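Local coordinates for HD domain protein (Enterococcus faecalis, PDB 4LRL) that probably hydrolyses deoxyribonucleoside triphosphates as a metal-dependent HD-domain enzyme and is regulated allosterically by the nucleotides it binds, at residues N46-Q51 and H90-Y95; E96-I101 and I126-A131; F40-H45 and L212-Y217. One frame throughout, in Å; residues are numbered along the deposited sequence.

Contact 1 of 3, residues N46-Q51 and H90-Y95. With NI (nickel (II) ion), chain N.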
loop_
_atom_site.group_PDB
_atom_site.type_symbol
_atom_site.label_atom_id
_atom_site.label_comp_id
_atom_site.label_asym_id
_atom_site.label_seq_id
_atom_site.Cartn_x
_atom_site.Cartn_y
_atom_site.Cartn_z
ATOM N N ASN C 46 9.292 9.290 -3.762
ATOM C CA ASN C 46 9.577 8.773 -5.097
ATOM C C ASN C 46 10.829 9.396 -5.710
ATOM O O ASN C 46 11.758 8.665 -6.061
ATOM C CB ASN C 46 8.345 8.838 -6.007
ATOM C CG ASN C 46 7.131 8.161 -5.381
ATOM O OD1 ASN C 46 7.158 6.967 -5.072
ATOM N ND2 ASN C 46 6.071 8.930 -5.166
ATOM N N TYR C 47 10.881 10.727 -5.789
ATOM C CA TYR C 47 12.044 11.447 -6.304
ATOM C C TYR C 47 12.368 12.690 -5.483
ATOM O O TYR C 47 11.462 13.409 -5.030
ATOM C CB TYR C 47 11.810 11.877 -7.748
ATOM C CG TYR C 47 11.717 10.735 -8.729
ATOM C CD1 TYR C 47 10.492 10.123 -9.001
ATOM C CD2 TYR C 47 12.850 10.268 -9.390
ATOM C CE1 TYR C 47 10.399 9.078 -9.905
ATOM C CE2 TYR C 47 12.765 9.220 -10.299
ATOM C CZ TYR C 47 11.537 8.632 -10.550
ATOM O OH TYR C 47 11.447 7.593 -11.443
ATOM N N ILE C 48 13.665 12.932 -5.299
ATOM C CA ILE C 48 14.155 14.214 -4.814
ATOM C C ILE C 48 14.612 14.975 -6.062
ATOM O O ILE C 48 15.363 14.431 -6.877
ATOM C CB ILE C 48 15.343 14.056 -3.821
ATOM C CG1 ILE C 48 15.041 13.037 -2.696
ATOM C CG2 ILE C 48 15.807 15.426 -3.271
ATOM C CD1 ILE C 48 13.779 13.286 -1.856
ATOM N N HIS C 49 14.141 16.214 -6.220
ATOM C CA HIS C 49 14.441 17.018 -7.413
ATOM C C HIS C 49 15.392 18.162 -7.087
ATOM O O HIS C 49 15.091 18.993 -6.220
ATOM C CB HIS C 49 13.159 17.591 -8.030
ATOM C CG HIS C 49 12.162 16.554 -8.450
ATOM N ND1 HIS C 49 11.332 15.914 -7.557
ATOM C CD2 HIS C 49 11.851 16.059 -9.670
ATOM C CE1 HIS C 49 10.556 15.065 -8.207
ATOM N NE2 HIS C 49 10.856 15.129 -9.490
ATOM N N VAL C 50 16.520 18.213 -7.795
ATOM C CA VAL C 50 17.533 19.249 -7.584
ATOM C C VAL C 50 17.793 20.040 -8.869
ATOM O O VAL C 50 18.198 19.459 -9.887
ATOM C CB VAL C 50 18.857 18.641 -7.054
ATOM C CG1 VAL C 50 19.958 19.711 -6.939
ATOM C CG2 VAL C 50 18.631 17.947 -5.711
ATOM N N GLN C 51 17.545 21.357 -8.809
ATOM C CA GLN C 51 17.776 22.286 -9.933
ATOM C C GLN C 51 18.913 23.276 -9.696
ATOM O O GLN C 51 19.519 23.751 -10.650
ATOM C CB GLN C 51 16.526 23.111 -10.255
ATOM C CG GLN C 51 15.386 22.347 -10.881
ATOM C CD GLN C 51 14.317 22.019 -9.868
ATOM O OE1 GLN C 51 13.410 22.819 -9.622
ATOM N NE2 GLN C 51 14.421 20.844 -9.263
ATOM N N HIS C 90 16.767 11.473 5.295
ATOM C CA HIS C 90 15.809 12.377 5.931
ATOM C C HIS C 90 16.049 13.835 5.531
ATOM O O HIS C 90 15.096 14.576 5.276
ATOM C CB HIS C 90 15.814 12.229 7.461
ATOM C CG HIS C 90 15.112 13.351 8.175
ATOM N ND1 HIS C 90 13.750 13.563 8.080
ATOM C CD2 HIS C 90 15.585 14.320 8.996
ATOM C CE1 HIS C 90 13.416 14.617 8.804
ATOM N NE2 HIS C 90 14.512 15.097 9.368
ATOM N N SER C 91 17.317 14.234 5.465
ATOM C CA SER C 91 17.685 15.595 5.089
ATOM C C SER C 91 17.234 15.913 3.661
ATOM O O SER C 91 16.664 16.981 3.419
ATOM C CB SER C 91 19.187 15.825 5.257
ATOM O OG SER C 91 19.536 15.814 6.631
ATOM N N LEU C 92 17.458 14.983 2.730
ATOM C CA LEU C 92 16.993 15.180 1.358
ATOM C C LEU C 92 15.474 15.218 1.302
ATOM O O LEU C 92 14.911 15.942 0.493
ATOM C CB LEU C 92 17.527 14.100 0.402
ATOM C CG LEU C 92 19.030 13.886 0.170
ATOM C CD1 LEU C 92 19.250 13.271 -1.196
ATOM C CD2 LEU C 92 19.873 15.134 0.274
ATOM N N GLY C 93 14.822 14.444 2.172
ATOM C CA GLY C 93 13.364 14.408 2.241
ATOM C C GLY C 93 12.797 15.760 2.643
ATOM O O GLY C 93 11.852 16.270 2.021
ATOM N N VAL C 94 13.375 16.339 3.689
ATOM C CA VAL C 94 12.924 17.629 4.211
ATOM C C VAL C 94 13.125 18.689 3.145
ATOM O O VAL C 94 12.240 19.490 2.905
ATOM C CB VAL C 94 13.652 17.991 5.528
ATOM C CG1 VAL C 94 13.216 19.380 6.060
ATOM C CG2 VAL C 94 13.380 16.926 6.552
ATOM N N TYR C 95 14.274 18.644 2.467
ATOM C CA TYR C 95 14.536 19.535 1.338
ATOM C C TYR C 95 13.459 19.379 0.262
ATOM O O TYR C 95 12.932 20.366 -0.246
ATOM C CB TYR C 95 15.929 19.290 0.735
ATOM C CG TYR C 95 15.993 19.696 -0.730
ATOM C CD1 TYR C 95 16.175 21.030 -1.091
ATOM C CD2 TYR C 95 15.816 18.753 -1.752
ATOM C CE1 TYR C 95 16.204 21.417 -2.431
ATOM C CE2 TYR C 95 15.836 19.136 -3.101
ATOM C CZ TYR C 95 16.038 20.471 -3.425
ATOM O OH TYR C 95 16.074 20.871 -4.736
HETATM NI NI NI N . 14.889 16.602 10.889
HETATM O O HOH W 1 17.264 22.755 -6.370
HETATM O O HOH W 2 14.834 14.651 12.315
HETATM O O HOH W 3 14.905 17.198 12.946
#
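Ile48 and Tyr95 join a strand to a helix in a buried, mainly apolar contact: strand 46-52 of the two-stranded antiparallel sheet lies across helix 87-108 of the HD domain. The short axes approach to 8.6 Å at 70°. Ile48 points at the helix and uses both branches. A chi1 of -50° sets CG1 beside the backbone N and turns CG2 anti to it, where Ile48 CG2 meets the edge of the Tyr95 ring at CD2, 3.7 Å away, while CD1 on the other branch lies 3.7 Å from Leu92 O and also near the CA of Gly93. Ile48 CG1 crosses the Leu92 side chain at about a right angle. Tyr95 reaches past Ile48 to the strand backbone: its hydroxyl donates to His49 O at 2.6 Å, in the carbonyl plane and on a lone pair, with a C=O...O angle of 143°. A water completes the clasp, donating to Tyr95 OH and accepting from Gln51 N, each at 2.8 Å. Val50 CG2 adds an oblique approach to the same ring. At the start of the helical segment, His90 binds the nickel ion through NE2 at 2.2 Å, a site completed by His134, Asp135, Asp207 and two waters; Asp210 holds its ND1. Strand 33-42 pairs with the strand through Phe40 and Lys38, helix 53-60 packs Ile55 on Val50 and Tyr95, and His81 of the third subunit packs on Ile48 and Leu92.

Contact 2 of 3, residues E96-I101 and I126-A131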
loop_
_atom_site.group_PDB
_atom_site.type_symbol
_atom_site.label_atom_id
_atom_site.label_comp_id
_atom_site.label_asym_id
_atom_site.label_seq_id
_atom_site.Cartn_x
_atom_site.Cartn_y
_atom_site.Cartn_z
ATOM N N GLU C 96 13.137 18.135 -0.081
ATOM C CA GLU C 96 12.148 17.867 -1.120
ATOM C C GLU C 96 10.742 18.396 -0.803
ATOM O O GLU C 96 10.109 19.016 -1.660
ATOM C CB GLU C 96 12.090 16.373 -1.470
ATOM C CG GLU C 96 11.042 16.029 -2.545
ATOM C CD GLU C 96 11.294 16.686 -3.909
ATOM O OE1 GLU C 96 10.390 16.601 -4.770
ATOM O OE2 GLU C 96 12.385 17.263 -4.146
ATOM N N ILE C 97 10.264 18.136 0.411
ATOM C CA ILE C 97 8.946 18.609 0.840
ATOM C C ILE C 97 8.899 20.142 0.777
ATOM O O ILE C 97 7.927 20.714 0.296
ATOM C CB ILE C 97 8.593 18.109 2.263
ATOM C CG1 ILE C 97 8.476 16.565 2.281
ATOM C CG2 ILE C 97 7.330 18.806 2.791
ATOM C CD1 ILE C 97 8.036 15.970 3.630
ATOM N N THR C 98 9.975 20.779 1.236
ATOM C CA THR C 98 10.121 22.235 1.254
ATOM C C THR C 98 10.097 22.790 -0.172
ATOM O O THR C 98 9.479 23.829 -0.433
ATOM C CB THR C 98 11.438 22.642 1.958
ATOM O OG1 THR C 98 11.410 22.190 3.315
ATOM C CG2 THR C 98 11.621 24.134 1.970
ATOM N N ARG C 99 10.757 22.083 -1.090
ATOM C CA ARG C 99 10.759 22.487 -2.493
ATOM C C ARG C 99 9.344 22.413 -3.065
ATOM O O ARG C 99 8.911 23.307 -3.790
ATOM C CB ARG C 99 11.730 21.637 -3.310
ATOM C CG ARG C 99 11.864 22.070 -4.759
ATOM C CD ARG C 99 12.451 20.963 -5.620
ATOM N NE ARG C 99 11.570 19.807 -5.778
ATOM C CZ ARG C 99 10.485 19.754 -6.560
ATOM N NH1 ARG C 99 10.104 20.805 -7.286
ATOM N NH2 ARG C 99 9.769 18.626 -6.620
ATOM N N ARG C 100 8.610 21.363 -2.713
ATOM C CA ARG C 100 7.239 21.222 -3.211
ATOM C C ARG C 100 6.351 22.346 -2.695
ATOM O O ARG C 100 5.530 22.875 -3.449
ATOM C CB ARG C 100 6.671 19.842 -2.884
ATOM C CG ARG C 100 7.353 18.745 -3.687
ATOM C CD ARG C 100 6.930 17.353 -3.295
ATOM N NE ARG C 100 7.835 16.371 -3.901
ATOM C CZ ARG C 100 7.660 15.048 -3.903
ATOM N NH1 ARG C 100 8.562 14.270 -4.488
ATOM N NH2 ARG C 100 6.590 14.498 -3.333
ATOM N N ILE C 101 6.548 22.723 -1.429
ATOM C CA ILE C 101 5.774 23.806 -0.802
ATOM C C ILE C 101 6.063 25.166 -1.442
ATOM O O ILE C 101 5.137 25.910 -1.752
ATOM C CB ILE C 101 5.996 23.875 0.745
ATOM C CG1 ILE C 101 5.582 22.549 1.382
ATOM C CG2 ILE C 101 5.208 25.038 1.362
ATOM C CD1 ILE C 101 5.862 22.431 2.868
ATOM N N ILE C 126 17.394 30.312 0.207
ATOM C CA ILE C 126 17.694 30.251 1.636
ATOM C C ILE C 126 16.823 29.221 2.373
ATOM O O ILE C 126 17.282 28.571 3.315
ATOM C CB ILE C 126 17.592 31.656 2.323
ATOM C CG1 ILE C 126 18.067 31.575 3.780
ATOM C CG2 ILE C 126 16.179 32.221 2.235
ATOM C CD1 ILE C 126 17.961 32.878 4.555
ATOM N N THR C 127 15.574 29.076 1.935
ATOM C CA THR C 127 14.653 28.145 2.562
ATOM C C THR C 127 15.059 26.696 2.243
ATOM O O THR C 127 14.992 25.821 3.117
ATOM C CB THR C 127 13.192 28.422 2.154
ATOM O OG1 THR C 127 12.880 29.808 2.365
ATOM C CG2 THR C 127 12.232 27.584 2.977
ATOM N N LEU C 128 15.494 26.460 1.004
ATOM C CA LEU C 128 15.948 25.136 0.586
ATOM C C LEU C 128 17.240 24.769 1.299
ATOM O O LEU C 128 17.419 23.630 1.741
ATOM C CB LEU C 128 16.125 25.071 -0.935
ATOM C CG LEU C 128 14.851 25.203 -1.765
ATOM C CD1 LEU C 128 15.139 25.245 -3.267
ATOM C CD2 LEU C 128 13.891 24.081 -1.416
ATOM N N CYS C 129 18.132 25.748 1.428
ATOM C CA CYS C 129 19.387 25.534 2.138
ATOM C C CYS C 129 19.136 25.163 3.598
ATOM O O CYS C 129 19.632 24.142 4.073
ATOM C CB CYS C 129 20.294 26.757 2.012
ATOM S SG CYS C 129 20.977 26.936 0.356
ATOM N N ALA C 130 18.340 25.970 4.293
ATOM C CA ALA C 130 17.965 25.663 5.682
ATOM C C ALA C 130 17.284 24.302 5.838
ATOM O O ALA C 130 17.527 23.605 6.821
ATOM C CB ALA C 130 17.116 26.747 6.269
ATOM N N ALA C 131 16.453 23.921 4.868
ATOM C CA ALA C 131 15.793 22.616 4.892
ATOM C C ALA C 131 16.795 21.464 4.777
ATOM O O ALA C 131 16.719 20.487 5.513
ATOM C CB ALA C 131 14.771 22.524 3.790
#
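Thr98 packs against Thr127 and Ala131 where helices 87-108 and 124-133 of the HD domain run nearly antiparallel, at 159° and 9.2 Å between the short axes. Thr98 CG2 meets Thr127 CG2 at 3.6 Å, the two side chains crossing obliquely. In both threonines the hydroxyl stands beside the backbone N (chi1 -61° in Thr98) and the methyl anti to it. There Thr98 OG1 bonds to Val94 O and Thr127 OG1 to Glu123 O, so both buried hydroxyls are satisfied within their own helices and no hydrogen bond crosses the interface. The small Ala131 probably helps the helices come close: its CB lies 3.4 Å from Thr98 OG1. On the flank, Leu128 extends CD2 to the backbone of Arg99, 3.7 Å from CA, and to its CB.

Beyond CB the Arg99 chain turns away from helix 124-133, bent at chi3 (68°), and its guanidinium meets Glu96 side-on. Arg99 NE gives a nearly straight bond to Glu96 OE2, approaching from above the carboxylate plane, and Arg99 NH2 donates to Glu96 OE1 at 2.8 Å on the syn side. Arg100 also comes side-on, but sends NE (2.7 Å) and NH1 to the anti side of Glu96 OE1 alone. Three N-H groups thus grip that oxygen, and the two guanidinium groups would favour a charged carboxylate. OE2 additionally accepts from His49 N, tying the network to strand 46-52. At the end of the other segment, Ala131 O accepts from ND1 of the metal ligand His134. Helix 206-219 packs on Ile97 and Thr98, helix 194-200 on Thr98, Thr127 and Ala130, and helix 53-60 on Leu128 and Cys129.

Contact 3 of 3, residues F40-H45 and L212-Y217. With DGT (2'-deoxyguanosine-5'-triphosphate), chain O.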
loop_
_atom_site.group_PDB
_atom_site.type_symbol
_atom_site.label_atom_id
_atom_site.label_comp_id
_atom_site.label_asym_id
_atom_site.label_seq_id
_atom_site.Cartn_x
_atom_site.Cartn_y
_atom_site.Cartn_z
ATOM N N PHE C 40 16.887 12.181 -7.554
ATOM C CA PHE C 40 17.387 11.178 -6.640
ATOM C C PHE C 40 16.228 10.254 -6.285
ATOM O O PHE C 40 15.197 10.698 -5.781
ATOM C CB PHE C 40 17.920 11.829 -5.361
ATOM C CG PHE C 40 19.108 12.741 -5.567
ATOM C CD1 PHE C 40 19.046 13.823 -6.445
ATOM C CD2 PHE C 40 20.275 12.547 -4.840
ATOM C CE1 PHE C 40 20.134 14.670 -6.617
ATOM C CE2 PHE C 40 21.363 13.395 -5.000
ATOM C CZ PHE C 40 21.296 14.455 -5.892
ATOM N N ARG C 41 16.397 8.966 -6.546
ATOM C CA ARG C 41 15.378 8.011 -6.164
ATOM C C ARG C 41 15.230 8.005 -4.642
ATOM O O ARG C 41 16.217 7.944 -3.909
ATOM C CB ARG C 41 15.730 6.627 -6.701
ATOM C CG ARG C 41 14.526 5.792 -7.074
ATOM C CD ARG C 41 13.694 6.456 -8.171
ATOM N NE ARG C 41 12.402 5.788 -8.316
ATOM C CZ ARG C 41 12.063 5.004 -9.335
ATOM N NH1 ARG C 41 12.896 4.811 -10.346
ATOM N NH2 ARG C 41 10.871 4.433 -9.354
ATOM N N ASP C 42 13.988 8.113 -4.182
ATOM C CA ASP C 42 13.673 8.094 -2.771
ATOM C C ASP C 42 12.431 7.246 -2.547
ATOM O O ASP C 42 11.401 7.475 -3.165
ATOM C CB ASP C 42 13.438 9.518 -2.255
ATOM C CG ASP C 42 13.174 9.556 -0.761
ATOM O OD1 ASP C 42 14.055 9.151 0.009
ATOM O OD2 ASP C 42 12.084 9.994 -0.346
ATOM N N PRO C 43 12.517 6.254 -1.653
ATOM C CA PRO C 43 11.365 5.360 -1.488
ATOM C C PRO C 43 10.118 6.061 -0.931
ATOM O O PRO C 43 8.996 5.585 -1.139
ATOM C CB PRO C 43 11.883 4.286 -0.526
ATOM C CG PRO C 43 13.048 4.906 0.164
ATOM C CD PRO C 43 13.660 5.861 -0.811
ATOM N N VAL C 44 10.315 7.195 -0.266
ATOM C CA VAL C 44 9.219 7.919 0.381
ATOM C C VAL C 44 8.533 8.939 -0.544
ATOM O O VAL C 44 7.305 8.911 -0.714
ATOM C CB VAL C 44 9.703 8.584 1.696
ATOM C CG1 VAL C 44 8.630 9.501 2.295
ATOM C CG2 VAL C 44 10.125 7.518 2.692
ATOM N N HIS C 45 9.329 9.829 -1.142
ATOM C CA HIS C 45 8.803 10.888 -2.011
ATOM C C HIS C 45 8.971 10.561 -3.488
ATOM O O HIS C 45 8.790 11.435 -4.347
ATOM C CB HIS C 45 9.446 12.239 -1.663
ATOM C CG HIS C 45 9.288 12.616 -0.225
ATOM N ND1 HIS C 45 8.055 12.765 0.368
ATOM C CD2 HIS C 45 10.201 12.844 0.747
ATOM C CE1 HIS C 45 8.214 13.073 1.643
ATOM N NE2 HIS C 45 9.508 13.131 1.900
ATOM N N LEU C 212 7.949 11.682 10.036
ATOM C CA LEU C 212 6.756 10.874 10.319
ATOM C C LEU C 212 6.494 9.862 9.200
ATOM O O LEU C 212 6.303 8.678 9.466
ATOM C CB LEU C 212 5.528 11.736 10.611
ATOM C CG LEU C 212 5.616 12.528 11.934
ATOM C CD1 LEU C 212 4.497 13.579 12.022
ATOM C CD2 LEU C 212 5.644 11.647 13.207
ATOM N N LEU C 213 6.538 10.329 7.953
ATOM C CA LEU C 213 6.309 9.464 6.817
ATOM C C LEU C 213 7.439 8.459 6.628
ATOM O O LEU C 213 7.183 7.275 6.394
ATOM C CB LEU C 213 6.135 10.294 5.550
ATOM C CG LEU C 213 4.852 11.124 5.411
ATOM C CD1 LEU C 213 5.003 12.148 4.271
ATOM C CD2 LEU C 213 3.635 10.200 5.175
ATOM N N ARG C 214 8.679 8.946 6.714
ATOM C CA ARG C 214 9.868 8.134 6.476
ATOM C C ARG C 214 10.079 7.112 7.602
ATOM O O ARG C 214 10.390 5.945 7.342
ATOM C CB ARG C 214 11.110 9.030 6.328
ATOM C CG ARG C 214 12.420 8.270 5.993
ATOM C CD ARG C 214 13.571 9.247 5.615
ATOM N NE ARG C 214 13.108 10.273 4.675
ATOM C CZ ARG C 214 13.110 10.125 3.355
ATOM N NH1 ARG C 214 12.652 11.100 2.592
ATOM N NH2 ARG C 214 13.578 9.011 2.793
ATOM N N ASP C 215 9.920 7.557 8.846
ATOM C CA ASP C 215 10.009 6.638 9.971
ATOM C C ASP C 215 8.931 5.546 9.887
ATOM O O ASP C 215 9.215 4.386 10.163
ATOM C CB ASP C 215 9.949 7.381 11.296
ATOM C CG ASP C 215 11.137 8.309 11.496
ATOM O OD1 ASP C 215 12.127 8.217 10.728
ATOM O OD2 ASP C 215 11.078 9.142 12.421
ATOM N N ALA C 216 7.720 5.925 9.479
ATOM C CA ALA C 216 6.650 4.957 9.267
ATOM C C ALA C 216 6.992 4.005 8.135
ATOM O O ALA C 216 6.765 2.794 8.256
ATOM C CB ALA C 216 5.321 5.658 8.987
ATOM N N TYR C 217 7.543 4.556 7.048
ATOM C CA TYR C 217 7.856 3.774 5.866
ATOM C C TYR C 217 8.852 2.667 6.196
ATOM O O TYR C 217 8.672 1.523 5.772
ATOM C CB TYR C 217 8.379 4.660 4.720
ATOM C CG TYR C 217 8.577 3.906 3.410
ATOM C CD1 TYR C 217 7.545 3.802 2.477
ATOM C CD2 TYR C 217 9.793 3.278 3.117
ATOM C CE1 TYR C 217 7.717 3.089 1.271
ATOM C CE2 TYR C 217 9.981 2.574 1.932
ATOM C CZ TYR C 217 8.936 2.476 1.011
ATOM O OH TYR C 217 9.121 1.774 -0.160
HETATM P PG DGT O . 27.254 14.043 -12.894
HETATM O O1G DGT O . 28.649 14.601 -13.091
HETATM O O2G DGT O . 26.480 14.663 -11.752
HETATM O O3G DGT O . 26.479 13.919 -14.191
HETATM O O3B DGT O . 27.525 12.534 -12.391
HETATM P PB DGT O . 26.413 11.379 -12.555
HETATM O O1B DGT O . 25.053 12.010 -12.698
HETATM O O2B DGT O . 26.898 10.409 -13.610
HETATM O O3A DGT O . 26.528 10.603 -11.139
HETATM P PA DGT O . 26.235 11.268 -9.702
HETATM O O1A DGT O . 25.734 12.673 -9.833
HETATM O O2A DGT O . 27.421 11.006 -8.809
HETATM O "O5'" DGT O . 25.013 10.357 -9.183
HETATM C "C5'" DGT O . 23.948 9.993 -10.065
HETATM C "C4'" DGT O . 22.861 9.241 -9.307
HETATM O "O4'" DGT O . 23.217 9.097 -7.933
HETATM C "C3'" DGT O . 21.546 10.005 -9.342
HETATM O "O3'" DGT O . 20.494 9.113 -9.748
HETATM C "C2'" DGT O . 21.315 10.496 -7.922
HETATM C "C1'" DGT O . 22.118 9.493 -7.108
HETATM N N9 DGT O . 22.621 9.996 -5.804
HETATM C C8 DGT O . 22.277 9.492 -4.608
HETATM N N7 DGT O . 22.905 10.133 -3.594
HETATM C C5 DGT O . 23.677 11.073 -4.151
HETATM C C6 DGT O . 24.603 12.104 -3.647
HETATM O O6 DGT O . 24.801 12.218 -2.419
HETATM N N1 DGT O . 25.213 12.888 -4.549
HETATM C C2 DGT O . 25.010 12.767 -5.880
HETATM N N2 DGT O . 25.661 13.596 -6.725
HETATM N N3 DGT O . 24.171 11.836 -6.411
HETATM C C4 DGT O . 23.489 10.981 -5.607
#
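Arg214, Val44 and Tyr217 join the turn after strand 33-42 to helix 206-219. Arg214 grips Asp42 end-on in a salt bridge: NH2 donates to the syn lone pair of OD1 at 2.8 Å, and NH1 to OD2 at 3.2 Å. The flat groups are twisted 44° apart. The backbone N of His45 binds Asp42 OD2 at 2.9 Å from the face opposite to Arg214 NH1, an Asx motif that fixes the turn. With CG1 anti to the backbone N (chi1 172°), Val44 lays CG2 over one face of the guanidinium, 3.8 Å from Arg214 NH2, and touches Tyr217 CB. Val44 CG1 reaches Leu213 CB. The Tyr217 ring presents a face to the Pro43 backbone, while its CE2 meets Pro43 CB at 3.5 Å. Two residues before Asp42 on the strand, Phe40 lies against the bound dGTP, its CE2 3.3 Å from C4 of the base. Asp210, which also holds the metal ligand His90, binds Arg214 NH1 and His45 NE2. Strand 46-52 pairs beside Phe40, helix 249-267 backs Asp215 and Ala216, and across the subunit interface Tyr217 stacks on Tyr217 of the third subunit, whose His81 bonds to Asp42.

Overall arrangement
Contacts 1 and 2 are buried and follow each other along helix 87-108, which meets strand 46-52 first and helix 124-133 next. Contact 3 is only partly buried and reaches the other strand of the same sheet, paired to contact 1 through Ile48 N and Phe40 O. Apolar groups dominate contacts 1 and 2, with one tyrosine bond crossing the former and a charged network kept within one helix in the latter; in contact 3 a salt bridge itself spans the segments. Arg100 joins contacts 2 and 3 by bonding to His45 O. Contacts 1 and 3 both touch the third subunit, whereas no other chain touches contact 2.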